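Local coordinates for protein putative Scyalone Dehydratase (Novosphingobium aromaticivorans DSM 12444, PDB 3EF8) that is of unproven function but, as a SnoaL-like member of the NTF2 clan, is probably a lyase related to scytalone dehydratase, at residues 18-23 with 30-35. Numbering follows the deposited sequence.
Sequences FDYSYH and EELAAL
Glu31 lays its aliphatic stem over one face of the His23 imidazole: Glu31 CB stands 3.7 Å from the ring centroid, 16° off the normal, in a CH-pi contact. With its CG anti to the carbonyl carbon, Glu31 keeps that atom near the ring as well, 3.8 Å from His23 CE1, and the bend at chi2 then turns the carboxylate to within 18° of the imidazole plane. The carboxylate and the imidazole nitrogens are not in contact; His23 ND1 is instead hydrogen-bonded to ND1 of His28 in the connection between the two helices. Replacing His23 by an alanine would probably uncover the stem of Glu31 and leave His28 ND1 without this mate. At the next residue, Leu32 directs CD2 at helix 3-25, where it meets Tyr20 O at 3.1 Å and covers one face of the phenol, 4.0 Å from its centroid. A chi1 of 174° swings the Tyr20 ring out beside its own carbonyl carbon, within range of that methyl, and Arg128 makes a cation-pi contact with the same ring. Leu35 completes the interface with CD1, which lies 3.8 Å from Tyr20 N and 4.0 Å from Tyr20 CB. No hydrogen bond joins 18-23 to 30-35; aliphatic groups on helix 29-33 and just after it lie against rings and backbone of helix 3-25. This helical pair, packed beside the strongly curved sheet, belongs to the alpha+beta cone of the NTF2-like fold.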
loop_
_atom_site.group_PDB
_atom_site.type_symbol
_atom_site.label_atom_id
_atom_site.label_comp_id
_atom_site.label_asym_id
_atom_site.label_seq_id
_atom_site.Cartn_x
_atom_site.Cartn_y
_atom_site.Cartn_z
ATOM N N PHE A 18 -3.612 -1.725 10.931
ATOM C CA PHE A 18 -4.220 -0.559 10.310
ATOM C C PHE A 18 -4.867 0.313 11.336
ATOM O O PHE A 18 -4.801 1.559 11.270
ATOM C CB PHE A 18 -5.228 -0.950 9.244
ATOM C CG PHE A 18 -4.654 -1.790 8.126
ATOM C CD1 PHE A 18 -3.305 -1.707 7.773
ATOM C CD2 PHE A 18 -5.468 -2.654 7.413
ATOM C CE1 PHE A 18 -2.771 -2.501 6.728
ATOM C CE2 PHE A 18 -4.967 -3.419 6.379
ATOM C CZ PHE A 18 -3.622 -3.367 6.046
ATOM N N ASP A 19 -5.514 -0.286 12.318
ATOM C CA ASP A 19 -6.073 0.503 13.413
ATOM C C ASP A 19 -4.980 1.256 14.128
ATOM O O ASP A 19 -5.120 2.425 14.520
ATOM C CB ASP A 19 -6.759 -0.400 14.445
ATOM C CG ASP A 19 -8.092 -0.958 13.969
ATOM O OD1 ASP A 19 -8.725 -0.454 13.002
ATOM O OD2 ASP A 19 -8.556 -1.947 14.604
ATOM N N TYR A 20 -3.832 0.610 14.314
ATOM C CA TYR A 20 -2.678 1.276 14.918
ATOM C C TYR A 20 -2.243 2.531 14.156
ATOM O O TYR A 20 -2.124 3.622 14.703
ATOM C CB TYR A 20 -1.472 0.306 15.085
ATOM C CG TYR A 20 -0.195 0.953 15.563
ATOM C CD1 TYR A 20 0.643 1.569 14.675
ATOM C CD2 TYR A 20 0.157 0.956 16.900
ATOM C CE1 TYR A 20 1.837 2.197 15.074
ATOM C CE2 TYR A 20 1.354 1.586 17.303
ATOM C CZ TYR A 20 2.161 2.188 16.373
ATOM O OH TYR A 20 3.341 2.846 16.731
ATOM N N SER A 21 -2.087 2.381 12.846
ATOM C CA SER A 21 -1.635 3.491 11.993
ATOM C C SER A 21 -2.670 4.602 11.961
ATOM O O SER A 21 -2.313 5.784 11.951
ATOM C CB SER A 21 -1.339 3.003 10.605
ATOM O OG SER A 21 -0.112 2.340 10.629
ATOM N N TYR A 22 -3.932 4.210 11.976
ATOM C CA TYR A 22 -5.045 5.192 12.033
ATOM C C TYR A 22 -4.996 6.009 13.316
ATOM O O TYR A 22 -4.991 7.240 13.309
ATOM C CB TYR A 22 -6.407 4.526 11.891
ATOM C CG TYR A 22 -7.582 5.505 11.955
ATOM C CD1 TYR A 22 -7.829 6.393 10.919
ATOM C CD2 TYR A 22 -8.431 5.528 13.055
ATOM C CE1 TYR A 22 -8.854 7.292 10.992
ATOM C CE2 TYR A 22 -9.439 6.435 13.148
ATOM C CZ TYR A 22 -9.687 7.289 12.107
ATOM O OH TYR A 22 -10.769 8.184 12.198
ATOM N N HIS A 23 -4.963 5.311 14.440
ATOM C CA HIS A 23 -4.903 6.013 15.705
ATOM C C HIS A 23 -3.642 6.856 15.909
ATOM O O HIS A 23 -3.633 7.877 16.562
ATOM C CB HIS A 23 -5.135 5.025 16.866
ATOM C CG HIS A 23 -6.545 4.546 16.915
ATOM N ND1 HIS A 23 -7.609 5.417 17.042
ATOM C CD2 HIS A 23 -7.078 3.311 16.793
ATOM C CE1 HIS A 23 -8.738 4.736 17.016
ATOM N NE2 HIS A 23 -8.446 3.456 16.858
ATOM N N GLU A 30 -3.761 6.683 23.729
ATOM C CA GLU A 30 -4.339 5.609 24.534
ATOM C C GLU A 30 -4.854 4.441 23.723
ATOM O O GLU A 30 -4.800 3.256 24.139
ATOM C CB GLU A 30 -5.388 6.115 25.521
ATOM C CG GLU A 30 -4.706 6.621 26.780
ATOM C CD GLU A 30 -4.009 5.528 27.647
ATOM O OE1 GLU A 30 -4.675 4.552 28.081
ATOM O OE2 GLU A 30 -2.801 5.700 27.952
ATOM N N GLU A 31 -5.362 4.726 22.533
ATOM C CA GLU A 31 -5.792 3.660 21.666
ATOM C C GLU A 31 -4.555 2.891 21.211
ATOM O O GLU A 31 -4.573 1.684 21.082
ATOM C CB GLU A 31 -6.562 4.195 20.455
ATOM C CG GLU A 31 -7.890 4.822 20.753
ATOM C CD GLU A 31 -9.000 3.839 21.116
ATOM O OE1 GLU A 31 -8.834 2.601 21.010
ATOM O OE2 GLU A 31 -10.074 4.332 21.511
ATOM N N LEU A 32 -3.479 3.607 20.954
ATOM C CA LEU A 32 -2.242 2.952 20.514
ATOM C C LEU A 32 -1.742 2.007 21.578
ATOM O O LEU A 32 -1.387 0.845 21.307
ATOM C CB LEU A 32 -1.142 3.948 20.231
ATOM C CG LEU A 32 -1.427 4.807 19.020
ATOM C CD1 LEU A 32 -0.346 5.818 18.907
ATOM C CD2 LEU A 32 -1.578 4.023 17.731
ATOM N N ALA A 33 -1.670 2.503 22.808
ATOM C CA ALA A 33 -1.146 1.685 23.923
ATOM C C ALA A 33 -2.013 0.471 24.208
ATOM O O ALA A 33 -1.521 -0.552 24.716
ATOM C CB ALA A 33 -0.967 2.539 25.195
ATOM N N ALA A 34 -3.286 0.520 23.866
ATOM C CA ALA A 34 -4.183 -0.618 24.071
ATOM C C ALA A 34 -3.870 -1.790 23.144
ATOM O O ALA A 34 -4.365 -2.892 23.317
ATOM C CB ALA A 34 -5.623 -0.205 23.931
ATOM N N LEU A 35 -3.052 -1.511 22.126
ATOM C CA LEU A 35 -2.679 -2.513 21.126
ATOM C C LEU A 35 -1.324 -3.138 21.409
ATOM O O LEU A 35 -0.795 -3.852 20.569
ATOM C CB LEU A 35 -2.702 -1.893 19.727
ATOM C CG LEU A 35 -4.084 -1.437 19.299
ATOM C CD1 LEU A 35 -4.051 -0.743 17.897
ATOM C CD2 LEU A 35 -5.103 -2.581 19.315
#